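Local atomic coordinates of Gp15 protein (Listeria phage PSA, PDB entry 6R5W), a protein that serves as the homotrimeric receptor binding protein of the phage, probably recognising the Listeria cell surface through the C-terminal part present here. Residues A79-I82 with R87-V90. Sequence-based numbering, arbitrary orientation.
Sequences ARYI and RFLV
I82 and L89 form the hydrogen-bonded antiparallel pair near the turn of a beta hairpin, strands 72-84 and 87-97, in the four-stranded sheet of the C-terminal domain. I82 N donates to L89 O and L89 N to I82 O, each at 2.9 Å and each in the plane of the accepting carbonyl. Both oxygens take a second, weaker contact: Y81 CA lies 3.1 Å from L89 O, and F88 CA 3.3 Å from I82 O.

Y81 and V90 make the neighbouring non-hydrogen-bonded pair, with side chains on the face of the sheet opposite I82 and L89. The Y81 ring turns its CD2-CE2 edge to one face of F88 in a T-shaped stack, planes at 83°, with CD2 3.6 Å from F88 CD1. With chi1 at 58°, the Y81 ring bends back over its own backbone and stands next to F88, the two side chains running alongside each other. Aromatic residues suit these places because the weakly positive C-H edge of Y81 can rest on the electron-rich face of the F88 ring.

Further out, F113 makes another edge-to-face contact with Y81, and the T168 hydroxyl, OG1, hydrogen-bonds to F88 N. I82 and L89, branched and apolar, suit the subunit interface on their face: I82 packs on F84 of a second subunit and L89 on I91 of a third. R87 leads away from the hairpin to bond T168 O and D117 through NH1. V90, beta-branched and so at ease in a strand, sets its CG2 methyl 4.1 Å from Y81 CB.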
# COMPACT_ATOMS: atom_id res chain seq x y z
N ALA A 79 -8.75 4.64 17.42
CA ALA A 79 -7.59 4.04 16.77
C ALA A 79 -7.95 3.60 15.37
O ALA A 79 -8.82 2.74 15.17
CB ALA A 79 -7.07 2.85 17.59
N ARG A 80 -7.26 4.15 14.38
CA ARG A 80 -7.46 3.76 13.00
C ARG A 80 -6.29 2.91 12.57
O ARG A 80 -5.16 3.13 13.02
CB ARG A 80 -7.56 4.99 12.10
CG ARG A 80 -8.76 5.84 12.49
CD ARG A 80 -8.96 7.07 11.60
NE ARG A 80 -10.17 7.84 12.06
CZ ARG A 80 -10.15 8.84 12.93
NH1 ARG A 80 -9.01 9.26 13.52
NH2 ARG A 80 -11.25 9.48 13.24
N TYR A 81 -6.56 1.91 11.75
CA TYR A 81 -5.48 0.99 11.41
C TYR A 81 -5.62 0.42 10.01
O TYR A 81 -6.73 0.31 9.45
CB TYR A 81 -5.38 -0.14 12.43
CG TYR A 81 -6.63 -0.99 12.61
CD1 TYR A 81 -7.68 -0.58 13.47
CD2 TYR A 81 -6.74 -2.20 11.96
CE1 TYR A 81 -8.81 -1.39 13.65
CE2 TYR A 81 -7.87 -3.04 12.16
CZ TYR A 81 -8.89 -2.61 12.97
OH TYR A 81 -10.00 -3.41 13.11
N ILE A 82 -4.48 0.09 9.44
CA ILE A 82 -4.38 -0.34 8.06
C ILE A 82 -3.58 -1.63 7.98
O ILE A 82 -2.48 -1.70 8.54
CB ILE A 82 -3.67 0.73 7.21
CG1 ILE A 82 -4.35 2.08 7.33
CG2 ILE A 82 -3.65 0.31 5.70
CD1 ILE A 82 -3.50 3.30 6.67
N ARG A 87 0.66 -7.48 9.29
CA ARG A 87 0.69 -6.57 10.40
C ARG A 87 -0.34 -5.50 10.18
O ARG A 87 -0.95 -5.42 9.12
CB ARG A 87 2.08 -5.90 10.56
CG ARG A 87 3.30 -6.89 10.78
CD ARG A 87 4.58 -6.08 10.64
NE ARG A 87 5.84 -6.80 10.77
CZ ARG A 87 6.56 -6.86 11.88
NH1 ARG A 87 6.15 -6.31 13.02
NH2 ARG A 87 7.74 -7.50 11.83
N PHE A 88 -0.49 -4.64 11.18
CA PHE A 88 -1.28 -3.42 11.04
C PHE A 88 -0.40 -2.22 11.38
O PHE A 88 0.34 -2.24 12.37
CB PHE A 88 -2.49 -3.36 11.94
CG PHE A 88 -3.44 -4.49 11.75
CD1 PHE A 88 -4.30 -4.50 10.66
CD2 PHE A 88 -3.50 -5.53 12.67
CE1 PHE A 88 -5.19 -5.55 10.48
CE2 PHE A 88 -4.40 -6.56 12.50
CZ PHE A 88 -5.22 -6.58 11.39
N LEU A 89 -0.62 -1.10 10.65
CA LEU A 89 -0.16 0.20 11.06
C LEU A 89 -1.30 0.85 11.83
O LEU A 89 -2.41 0.95 11.31
CB LEU A 89 0.21 1.03 9.86
CG LEU A 89 0.68 2.42 10.22
CD1 LEU A 89 2.06 2.42 10.94
CD2 LEU A 89 0.79 3.21 8.88
N VAL A 90 -1.03 1.28 13.05
CA VAL A 90 -2.04 1.79 13.97
C VAL A 90 -1.76 3.27 14.18
O VAL A 90 -0.62 3.67 14.46
CB VAL A 90 -2.04 1.03 15.31
CG1 VAL A 90 -3.08 1.68 16.28
CG2 VAL A 90 -2.28 -0.48 15.10